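Local coordinates for anti-sigma-factor antagonist (stas) domain protein (Moorella thermoacetica, PDB 3ZXN) that probably serves as an RsbS-type STAS-domain component of the bacterial stressosome, a modular complex that has been adapted to control secondary messenger signalling, at residues 9-17 with 107-118; 43-54 with 76-87. The protein carries 1 engineered substitution. One frame throughout, in Å; residues are numbered along the deposited sequence. Where two conformers were deposited one is given.

From the N terminus, the chain enters the sheet through strand 7-10, turns tightly and returns as strand 13-17. Interaction 1 closes the longer loop: strand 13-17 packs against the C-terminal helix 107-118, with most of the STAS domain in between. Interaction 2 lies wholly within that loop. It pairs strand 45-49 with strand 78-81, which precede and follow helix 58-74 in the chain. The two contacts share one sheet, where strands 13-17 and 45-49 are parallel neighbours. They also touch directly: Trp-14 packs on Leu-46, and Val-16 O probably accepts a hydrogen bond from Asp-49 N. Interaction 2 joins the third and fourth of the five strands, and interaction 1 packs the last helix along one face.

Interaction 1. Residues 9-17 with 107-118; sequences KVDDYWVVA and LQKGLDKLKNLA
Strand 13-17 and helix 107-118 run nearly antiparallel, at 158° with axes 10.5 Å apart, which sets Tyr-13 opposite Leu-111 and Val-15 opposite Leu-107. No hydrogen bond crosses between them; the contact is side-chain packing. Tyr-13 contributes most. Its CG stands anti to its own carbonyl carbon (chi1 -70°), and the ring reaches along the helix toward its C-terminal end. Leu-111 CD2 touches Tyr-13 CB at 3.8 Å. Farther out, Tyr-13 CE1 meets Leu-114 CB at 3.7 Å. The hydroxyl OH of Tyr-13 rests on the aliphatic part of Lys-115, 3.6 Å from CG. Val-10 O lies in the ring plane, at its edge; the same oxygen accepts the backbone N-H of Tyr-13 in the type I' turn joining strands 7-10 and 13-17.

This is the layered alpha/beta build of a STAS domain. The helix covers the sheet face carrying Tyr-13 and Val-15, while Trp-14 and Val-16 point to the other face and meet helix 25-38. Replacing Tyr-13 by an alanine would probably open a gap beside Leu-114 and leave the Lys-115 methylenes without their packing partner.

Val-15 divides its two methyls between two helix turns. CG2 lies 4.1 Å from Leu-111 CD2, and the two side chains cross at about a right angle. CG1 meets Leu-107 CD1, a less certain contact because Leu-107 has two conformers. At the turn, Asp-11 OD2 and Lys-115 NZ are 4.0 Å apart: opposite charges near each other, but too distant for a salt bridge.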
loop_
_atom_site.group_PDB
_atom_site.type_symbol
_atom_site.label_atom_id
_atom_site.label_comp_id
_atom_site.label_asym_id
_atom_site.label_seq_id
_atom_site.Cartn_x
_atom_site.Cartn_y
_atom_site.Cartn_z
ATOM N N LYS A 9 -6.873 -10.769 -3.822
ATOM C CA LYS A 9 -5.666 -11.538 -4.079
ATOM C C LYS A 9 -5.653 -11.938 -5.546
ATOM O O LYS A 9 -6.610 -12.528 -6.040
ATOM C CB LYS A 9 -5.596 -12.779 -3.179
ATOM C CG LYS A 9 -4.185 -13.353 -3.045
ATOM C CD LYS A 9 -4.086 -14.366 -1.913
ATOM C CE LYS A 9 -2.641 -14.517 -1.448
ATOM N NZ LYS A 9 -2.489 -15.557 -0.390
ATOM N N VAL A 10 -4.587 -11.586 -6.251
ATOM C CA VAL A 10 -4.474 -11.936 -7.664
ATOM C C VAL A 10 -3.135 -12.603 -7.929
ATOM O O VAL A 10 -2.092 -12.013 -7.676
ATOM C CB VAL A 10 -4.583 -10.698 -8.594
ATOM C CG1 VAL A 10 -4.667 -11.148 -10.074
ATOM C CG2 VAL A 10 -5.788 -9.845 -8.222
ATOM N N ASP A 11 -3.162 -13.827 -8.463
ATOM C CA ASP A 11 -1.926 -14.554 -8.729
ATOM C C ASP A 11 -1.009 -14.510 -7.497
ATOM O O ASP A 11 0.195 -14.311 -7.629
ATOM C CB ASP A 11 -1.185 -13.955 -9.937
ATOM C CG ASP A 11 -2.026 -13.964 -11.211
ATOM O OD1 ASP A 11 -2.958 -14.794 -11.304
ATOM O OD2 ASP A 11 -1.753 -13.139 -12.113
ATOM N N ASP A 12 -1.596 -14.681 -6.315
ATOM C CA ASP A 12 -0.856 -14.691 -5.038
ATOM C C ASP A 12 -0.341 -13.333 -4.564
ATOM O O ASP A 12 0.396 -13.266 -3.575
ATOM C CB ASP A 12 0.313 -15.679 -5.061
ATOM C CG ASP A 12 -0.145 -17.121 -5.071
ATOM O OD1 ASP A 12 -1.177 -17.426 -4.431
ATOM O OD2 ASP A 12 0.531 -17.945 -5.724
ATOM N N TYR A 13 -0.710 -12.265 -5.267
ATOM C CA TYR A 13 -0.398 -10.904 -4.822
ATOM C C TYR A 13 -1.619 -10.262 -4.174
ATOM O O TYR A 13 -2.731 -10.345 -4.703
ATOM C CB TYR A 13 0.086 -10.041 -5.994
ATOM C CG TYR A 13 1.449 -10.440 -6.503
ATOM C CD1 TYR A 13 2.595 -9.914 -5.934
ATOM C CD2 TYR A 13 1.589 -11.354 -7.546
ATOM C CE1 TYR A 13 3.849 -10.274 -6.385
ATOM C CE2 TYR A 13 2.847 -11.727 -8.008
ATOM C CZ TYR A 13 3.973 -11.181 -7.418
ATOM O OH TYR A 13 5.233 -11.529 -7.852
ATOM N N TRP A 14 -1.410 -9.638 -3.014
ATOM C CA TRP A 14 -2.452 -8.870 -2.368
ATOM C C TRP A 14 -2.593 -7.577 -3.135
ATOM O O TRP A 14 -1.589 -6.955 -3.478
ATOM C CB TRP A 14 -2.038 -8.531 -0.912
ATOM C CG TRP A 14 -1.767 -9.753 -0.064
ATOM C CD1 TRP A 14 -0.541 -10.233 0.334
ATOM C CD2 TRP A 14 -2.741 -10.643 0.480
ATOM N NE1 TRP A 14 -0.702 -11.368 1.102
ATOM C CE2 TRP A 14 -2.042 -11.638 1.211
ATOM C CE3 TRP A 14 -4.138 -10.689 0.438
ATOM C CZ2 TRP A 14 -2.695 -12.666 1.882
ATOM C CZ3 TRP A 14 -4.785 -11.721 1.105
ATOM C CH2 TRP A 14 -4.062 -12.693 1.818
ATOM N N VAL A 15 -3.838 -7.180 -3.401
ATOM C CA VAL A 15 -4.141 -5.942 -4.106
ATOM C C VAL A 15 -5.222 -5.157 -3.363
ATOM O O VAL A 15 -6.289 -5.698 -3.030
ATOM C CB VAL A 15 -4.653 -6.203 -5.564
ATOM C CG1 VAL A 15 -5.142 -4.913 -6.168
ATOM C CG2 VAL A 15 -3.566 -6.842 -6.427
ATOM N N VAL A 16 -4.936 -3.887 -3.091
ATOM C CA VAL A 16 -5.835 -3.028 -2.336
ATOM C C VAL A 16 -5.909 -1.651 -2.990
ATOM O O VAL A 16 -4.886 -1.088 -3.368
ATOM C CB VAL A 16 -5.318 -2.814 -0.874
ATOM C CG1 VAL A 16 -6.164 -1.772 -0.148
ATOM C CG2 VAL A 16 -5.299 -4.129 -0.110
ATOM N N ALA A 17 -7.114 -1.106 -3.117
ATOM C CA ALA A 17 -7.251 0.290 -3.516
ATOM C C ALA A 17 -7.989 1.050 -2.431
ATOM O O ALA A 17 -9.102 0.693 -2.055
ATOM C CB ALA A 17 -7.976 0.425 -4.862
ATOM N N LEU A 107 -2.081 0.214 -10.684
ATOM C CA LEU A 107 -2.084 -1.179 -10.250
ATOM C C LEU A 107 -1.373 -2.107 -11.226
ATOM O O LEU A 107 -0.723 -3.068 -10.805
ATOM C CB LEU A 107 -3.507 -1.687 -9.988
ATOM C CG LEU A 107 -4.239 -1.218 -8.733
ATOM C CD1 LEU A 107 -5.472 -2.091 -8.534
ATOM C CD2 LEU A 107 -3.329 -1.278 -7.505
ATOM N N GLN A 108 -1.490 -1.833 -12.527
ATOM C CA GLN A 108 -0.848 -2.710 -13.509
ATOM C C GLN A 108 0.676 -2.633 -13.368
ATOM O O GLN A 108 1.363 -3.655 -13.285
ATOM C CB GLN A 108 -1.275 -2.354 -14.948
ATOM C CG GLN A 108 -0.612 -3.233 -15.998
ATOM C CD GLN A 108 -1.132 -4.673 -15.969
ATOM O OE1 GLN A 108 -2.339 -4.909 -15.919
ATOM N NE2 GLN A 108 -0.217 -5.635 -15.981
ATOM N N LYS A 109 1.189 -1.406 -13.371
ATOM C CA LYS A 109 2.613 -1.129 -13.206
ATOM C C LYS A 109 3.112 -1.671 -11.858
ATOM O O LYS A 109 4.243 -2.148 -11.745
ATOM C CB LYS A 109 2.840 0.387 -13.240
ATOM C CG LYS A 109 2.393 1.040 -14.549
ATOM C CD LYS A 109 3.543 1.214 -15.462
ATOM C CE LYS A 109 3.159 2.118 -16.639
ATOM N NZ LYS A 109 4.365 2.494 -17.398
ATOM N N GLY A 110 2.259 -1.575 -10.850
ATOM C CA GLY A 110 2.581 -2.070 -9.513
ATOM C C GLY A 110 2.774 -3.572 -9.538
ATOM O O GLY A 110 3.817 -4.084 -9.134
ATOM N N LEU A 111 1.767 -4.283 -10.036
ATOM C CA LEU A 111 1.888 -5.726 -10.208
ATOM C C LEU A 111 3.106 -6.128 -11.049
ATOM O O LEU A 111 3.849 -7.033 -10.671
ATOM C CB LEU A 111 0.612 -6.306 -10.810
ATOM C CG LEU A 111 -0.564 -6.358 -9.844
ATOM C CD1 LEU A 111 -1.878 -6.601 -10.617
ATOM C CD2 LEU A 111 -0.312 -7.430 -8.768
ATOM N N ASP A 112 3.327 -5.450 -12.174
ATOM C CA ASP A 112 4.472 -5.791 -13.025
ATOM C C ASP A 112 5.808 -5.573 -12.294
ATOM O O ASP A 112 6.740 -6.372 -12.415
ATOM C CB ASP A 112 4.436 -5.014 -14.350
ATOM C CG ASP A 112 3.316 -5.500 -15.281
ATOM O OD1 ASP A 112 2.883 -6.662 -15.148
ATOM O OD2 ASP A 112 2.852 -4.719 -16.125
ATOM N N LYS A 113 5.895 -4.499 -11.522
ATOM C CA LYS A 113 7.138 -4.204 -10.818
ATOM C C LYS A 113 7.492 -5.333 -9.852
ATOM O O LYS A 113 8.635 -5.774 -9.785
ATOM C CB LYS A 113 7.028 -2.868 -10.073
ATOM C CG LYS A 113 8.315 -2.418 -9.379
ATOM C CD LYS A 113 8.126 -1.042 -8.736
ATOM C CE LYS A 113 9.435 -0.454 -8.206
ATOM N NZ LYS A 113 10.374 -0.057 -9.298
ATOM N N LEU A 114 6.501 -5.808 -9.115
ATOM C CA LEU A 114 6.733 -6.863 -8.143
ATOM C C LEU A 114 7.163 -8.157 -8.827
ATOM O O LEU A 114 8.065 -8.838 -8.358
ATOM C CB LEU A 114 5.490 -7.078 -7.278
ATOM C CG LEU A 114 5.315 -5.947 -6.259
ATOM C CD1 LEU A 114 4.422 -6.343 -5.078
ATOM C CD2 LEU A 114 6.684 -5.531 -5.749
ATOM N N LYS A 115 6.535 -8.483 -9.951
ATOM C CA LYS A 115 6.883 -9.710 -10.653
ATOM C C LYS A 115 8.268 -9.608 -11.277
ATOM O O LYS A 115 9.001 -10.595 -11.337
ATOM C CB LYS A 115 5.858 -10.028 -11.730
ATOM C CG LYS A 115 4.472 -10.343 -11.214
ATOM C CD LYS A 115 3.490 -10.299 -12.372
ATOM C CE LYS A 115 2.051 -10.348 -11.912
ATOM N NZ LYS A 115 1.132 -10.531 -13.095
ATOM N N ASN A 116 8.620 -8.416 -11.746
ATOM C CA ASN A 116 9.929 -8.197 -12.352
ATOM C C ASN A 116 11.068 -8.342 -11.342
ATOM O O ASN A 116 12.068 -9.009 -11.614
ATOM C CB ASN A 116 9.997 -6.829 -13.043
ATOM C CG ASN A 116 9.732 -6.915 -14.534
ATOM O OD1 ASN A 116 10.605 -7.316 -15.307
ATOM N ND2 ASN A 116 8.525 -6.537 -14.948
ATOM N N LEU A 117 10.908 -7.714 -10.183
ATOM C CA LEU A 117 11.883 -7.832 -9.105
ATOM C C LEU A 117 12.066 -9.292 -8.695
ATOM O O LEU A 117 13.186 -9.745 -8.467
ATOM C CB LEU A 117 11.463 -6.991 -7.893
ATOM C CG LEU A 117 11.428 -5.467 -8.081
ATOM C CD1 LEU A 117 11.001 -4.744 -6.796
ATOM C CD2 LEU A 117 12.781 -4.955 -8.565
ATOM N N ALA A 118 10.962 -10.024 -8.609
ATOM C CA ALA A 118 11.000 -11.421 -8.181
ATOM C C ALA A 118 11.655 -12.329 -9.221
ATOM O O ALA A 118 12.505 -13.154 -8.888
ATOM C CB ALA A 118 9.593 -11.920 -7.848
#

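Interaction 2. Residues 43-54 with 76-87; sequences GKGLVIDISALE and LPFVLTGIKPAV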
loop_
_atom_site.group_PDB
_atom_site.type_symbol
_atom_site.label_atom_id
_atom_site.label_comp_id
_atom_site.label_asym_id
_atom_site.label_seq_id
_atom_site.Cartn_x
_atom_site.Cartn_y
_atom_site.Cartn_z
ATOM N N GLY A 43 1.842 -14.790 0.697
ATOM C CA GLY A 43 1.535 -14.124 -0.560
ATOM C C GLY A 43 2.865 -13.712 -1.154
ATOM O O GLY A 43 3.876 -13.728 -0.450
ATOM N N LYS A 44 2.880 -13.344 -2.433
ATOM C CA LYS A 44 4.132 -12.994 -3.093
ATOM C C LYS A 44 4.441 -11.513 -2.948
ATOM O O LYS A 44 5.551 -11.067 -3.248
ATOM C CB LYS A 44 4.090 -13.357 -4.589
ATOM C CG LYS A 44 4.071 -14.856 -4.871
ATOM C CD LYS A 44 3.986 -15.122 -6.393
ATOM C CE LYS A 44 4.052 -16.610 -6.697
ATOM N NZ LYS A 44 4.137 -16.865 -8.170
ATOM N N GLY A 45 3.455 -10.741 -2.510
ATOM C CA GLY A 45 3.654 -9.304 -2.433
ATOM C C GLY A 45 2.364 -8.546 -2.219
ATOM O O GLY A 45 1.288 -9.132 -2.189
ATOM N N LEU A 46 2.488 -7.230 -2.091
ATOM C CA LEU A 46 1.377 -6.385 -1.738
ATOM C C LEU A 46 1.425 -5.106 -2.574
ATOM O O LEU A 46 2.459 -4.445 -2.655
ATOM C CB LEU A 46 1.449 -6.042 -0.230
ATOM C CG LEU A 46 0.539 -4.933 0.292
ATOM C CD1 LEU A 46 -0.900 -5.299 0.057
ATOM C CD2 LEU A 46 0.783 -4.683 1.794
ATOM N N VAL A 47 0.298 -4.774 -3.195
ATOM C CA VAL A 47 0.155 -3.521 -3.944
ATOM C C VAL A 47 -0.971 -2.708 -3.339
ATOM O O VAL A 47 -2.087 -3.208 -3.178
ATOM C CB VAL A 47 -0.215 -3.756 -5.436
ATOM C CG1 VAL A 47 -0.169 -2.422 -6.199
ATOM C CG2 VAL A 47 0.696 -4.789 -6.068
ATOM N N ILE A 48 -0.689 -1.455 -2.991
ATOM C CA ILE A 48 -1.737 -0.598 -2.458
ATOM C C ILE A 48 -1.828 0.676 -3.284
ATOM O O ILE A 48 -0.839 1.380 -3.435
ATOM C CB ILE A 48 -1.477 -0.188 -0.996
ATOM C CG1 ILE A 48 -1.459 -1.420 -0.082
ATOM C CG2 ILE A 48 -2.549 0.806 -0.564
ATOM C CD1 ILE A 48 -1.195 -1.054 1.435
ATOM N N ASP A 49 -3.018 0.971 -3.802
ATOM C CA ASP A 49 -3.208 2.153 -4.642
ATOM C C ASP A 49 -3.972 3.225 -3.884
ATOM O O ASP A 49 -5.006 2.949 -3.282
ATOM C CB ASP A 49 -3.951 1.811 -5.942
ATOM C CG ASP A 49 -4.102 3.016 -6.859
ATOM O OD1 ASP A 49 -5.029 3.825 -6.638
ATOM O OD2 ASP A 49 -3.291 3.150 -7.795
ATOM N N ILE A 50 -3.477 4.454 -3.956
ATOM C CA ILE A 50 -4.129 5.569 -3.273
ATOM C C ILE A 50 -4.595 6.695 -4.195
ATOM O O ILE A 50 -4.827 7.809 -3.732
ATOM C CB ILE A 50 -3.202 6.149 -2.168
ATOM C CG1 ILE A 50 -1.869 6.626 -2.773
ATOM C CG2 ILE A 50 -2.954 5.091 -1.124
ATOM C CD1 ILE A 50 -0.993 7.485 -1.809
ATOM N N SER A 51 -4.758 6.399 -5.487
ATOM C CA SER A 51 -5.114 7.431 -6.470
ATOM C C SER A 51 -6.432 8.142 -6.154
ATOM O O SER A 51 -6.630 9.303 -6.525
ATOM C CB SER A 51 -5.152 6.850 -7.889
ATOM O OG SER A 51 -6.123 5.835 -8.001
ATOM N N ALA A 52 -7.326 7.444 -5.463
ATOM C CA ALA A 52 -8.637 7.997 -5.109
ATOM C C ALA A 52 -8.594 9.174 -4.114
ATOM O O ALA A 52 -9.517 10.000 -4.088
ATOM C CB ALA A 52 -9.546 6.894 -4.593
ATOM N N LEU A 53 -7.533 9.249 -3.308
ATOM C CA LEU A 53 -7.416 10.274 -2.262
ATOM C C LEU A 53 -6.997 11.647 -2.791
ATOM O O LEU A 53 -5.883 11.826 -3.281
ATOM C CB LEU A 53 -6.434 9.823 -1.168
ATOM C CG LEU A 53 -6.692 8.428 -0.582
ATOM C CD1 LEU A 53 -5.694 8.123 0.508
ATOM C CD2 LEU A 53 -8.108 8.300 -0.050
ATOM N N GLU A 54 -7.891 12.622 -2.671
ATOM C CA GLU A 54 -7.616 13.976 -3.140
ATOM C C GLU A 54 -6.466 14.579 -2.339
ATOM O O GLU A 54 -5.547 15.170 -2.897
ATOM C CB GLU A 54 -8.871 14.842 -3.013
ATOM C CG GLU A 54 -8.772 16.182 -3.706
ATOM C CD GLU A 54 -8.335 16.056 -5.154
ATOM O OE1 GLU A 54 -8.719 15.063 -5.816
ATOM O OE2 GLU A 54 -7.597 16.948 -5.625
ATOM N N LEU A 76 7.881 -9.190 2.745
ATOM C CA LEU A 76 6.833 -9.091 1.729
ATOM C C LEU A 76 7.085 -7.897 0.811
ATOM O O LEU A 76 7.026 -6.750 1.247
ATOM C CB LEU A 76 5.460 -8.970 2.404
ATOM C CG LEU A 76 4.220 -8.912 1.507
ATOM C CD1 LEU A 76 3.974 -10.249 0.785
ATOM C CD2 LEU A 76 3.008 -8.519 2.337
ATOM N N PRO A 77 7.401 -8.160 -0.470
ATOM C CA PRO A 77 7.536 -7.034 -1.400
ATOM C C PRO A 77 6.300 -6.129 -1.394
ATOM O O PRO A 77 5.182 -6.625 -1.411
ATOM C CB PRO A 77 7.673 -7.737 -2.769
ATOM C CG PRO A 77 8.361 -9.028 -2.439
ATOM C CD PRO A 77 7.793 -9.441 -1.087
ATOM N N PHE A 78 6.509 -4.817 -1.415
ATOM C CA PHE A 78 5.415 -3.870 -1.264
ATOM C C PHE A 78 5.594 -2.714 -2.239
ATOM O O PHE A 78 6.668 -2.137 -2.299
ATOM C CB PHE A 78 5.411 -3.330 0.186
ATOM C CG PHE A 78 4.472 -2.178 0.416
ATOM C CD1 PHE A 78 3.132 -2.270 0.082
ATOM C CD2 PHE A 78 4.918 -1.008 1.012
ATOM C CE1 PHE A 78 2.260 -1.201 0.310
ATOM C CE2 PHE A 78 4.046 0.048 1.252
ATOM C CZ PHE A 78 2.721 -0.049 0.896
ATOM N N VAL A 79 4.549 -2.395 -3.006
ATOM C CA VAL A 79 4.585 -1.235 -3.888
ATOM C C VAL A 79 3.362 -0.343 -3.651
ATOM O O VAL A 79 2.240 -0.825 -3.509
ATOM C CB VAL A 79 4.738 -1.643 -5.395
ATOM C CG1 VAL A 79 3.565 -2.472 -5.853
ATOM C CG2 VAL A 79 4.931 -0.411 -6.292
ATOM N N LEU A 80 3.609 0.965 -3.572
ATOM C CA LEU A 80 2.563 1.959 -3.365
ATOM C C LEU A 80 2.341 2.647 -4.708
ATOM O O LEU A 80 3.312 3.022 -5.362
ATOM C CB LEU A 80 3.015 2.999 -2.331
ATOM C CG LEU A 80 2.005 4.071 -1.916
ATOM C CD1 LEU A 80 0.833 3.445 -1.151
ATOM C CD2 LEU A 80 2.674 5.170 -1.081
ATOM N N THR A 81 1.080 2.781 -5.120
ATOM C CA THR A 81 0.766 3.261 -6.467
ATOM C C THR A 81 -0.276 4.382 -6.473
ATOM O O THR A 81 -1.026 4.555 -5.505
ATOM C CB THR A 81 0.283 2.095 -7.416
ATOM O OG1 THR A 81 -1.015 1.639 -7.027
ATOM C CG2 THR A 81 1.248 0.910 -7.397
ATOM N N GLY A 82 -0.313 5.137 -7.578
ATOM C CA GLY A 82 -1.296 6.197 -7.776
ATOM C C GLY A 82 -1.020 7.445 -6.947
ATOM O O GLY A 82 -1.920 7.973 -6.304
ATOM N N ILE A 83 0.228 7.909 -6.963
ATOM C CA ILE A 83 0.678 9.031 -6.139
ATOM C C ILE A 83 0.948 10.288 -6.979
ATOM O O ILE A 83 1.992 10.407 -7.631
ATOM C CB ILE A 83 1.987 8.698 -5.414
ATOM C CG1 ILE A 83 1.854 7.384 -4.634
ATOM C CG2 ILE A 83 2.399 9.859 -4.503
ATOM C CD1 ILE A 83 3.179 6.839 -4.148
ATOM N N LYS A 84 0.018 11.230 -6.943
ATOM C CA LYS A 84 0.191 12.471 -7.686
ATOM C C LYS A 84 1.234 13.333 -6.993
ATOM O O LYS A 84 1.460 13.187 -5.787
ATOM C CB LYS A 84 -1.139 13.217 -7.818
ATOM C CG LYS A 84 -1.762 13.636 -6.487
ATOM C CD LYS A 84 -3.137 14.241 -6.734
ATOM C CE LYS A 84 -3.761 14.760 -5.454
ATOM N NZ LYS A 84 -5.086 15.387 -5.714
ATOM N N PRO A 85 1.882 14.232 -7.756
ATOM C CA PRO A 85 2.922 15.122 -7.228
ATOM C C PRO A 85 2.573 15.771 -5.883
ATOM O O PRO A 85 3.390 15.741 -4.968
ATOM C CB PRO A 85 3.051 16.185 -8.325
ATOM C CG PRO A 85 2.770 15.413 -9.592
ATOM C CD PRO A 85 1.707 14.391 -9.217
ATOM N N ALA A 86 1.385 16.346 -5.753
ATOM C CA ALA A 86 1.051 17.061 -4.520
ATOM C C ALA A 86 1.044 16.108 -3.324
ATOM O O ALA A 86 1.448 16.467 -2.215
ATOM C CB ALA A 86 -0.291 17.761 -4.660
ATOM N N VAL A 87 0.584 14.887 -3.556
ATOM C CA VAL A 87 0.514 13.888 -2.495
ATOM C C VAL A 87 1.897 13.328 -2.166
ATOM O O VAL A 87 2.171 12.990 -1.020
ATOM C CB VAL A 87 -0.449 12.757 -2.874
ATOM C CG1 VAL A 87 -0.339 11.601 -1.894
ATOM C CG2 VAL A 87 -1.868 13.291 -2.933
#
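Leu-46 to Asp-49 pair in parallel register with Phe-78 to Thr-81, as the two strands of a beta-alpha-beta unit whose helix is 58-74. They lie in the middle of the STAS sheet. The strand segments are 4.7 Å apart and 15° from parallel.

Five backbone hydrogen bonds join them. Leu-46 and Ile-48 each use both N and O, reaching Pro-77 O, Val-79 N, Val-79 O and Thr-81 N. Ile-50 N to Thr-81 O continues the pattern beyond strand 45-49.

Apolar contacts occupy both faces. On the face toward helix 58-74, Leu-46 and Phe-78 lie side by side, with Leu-46 CG 3.7 Å from Phe-78 CD1. Ile-48 CG1 meets the ring of Phe-78 at its edge, in plane, 3.7 Å from CE1. On the other face, Val-47 lies beside Val-79, though both have alternate conformers. Past the end of strand 45-49, Ile-50 turns its CD1 to Ile-83 CG1 and Val-87 CG1.

A salt bridge ties the far ends: Lys-84 NZ is 3.0 Å from Glu-54 OE2. The same nitrogen donates to Glu-54 O at 2.9 Å, in the carbonyl plane and on a lone pair. The bend of Glu-54 at chi2 (52°) brings its carboxylate back to this nitrogen.

The buried Asp-49 is gripped by three bonds. Its OD1 accepts from Ser-51 N, closing an Asx turn, and from Ser-51 OG on its syn lone pair. Its OD2 accepts from Thr-81 OG1, 2.8 Å away on the anti side and 21° out of the carboxylate plane.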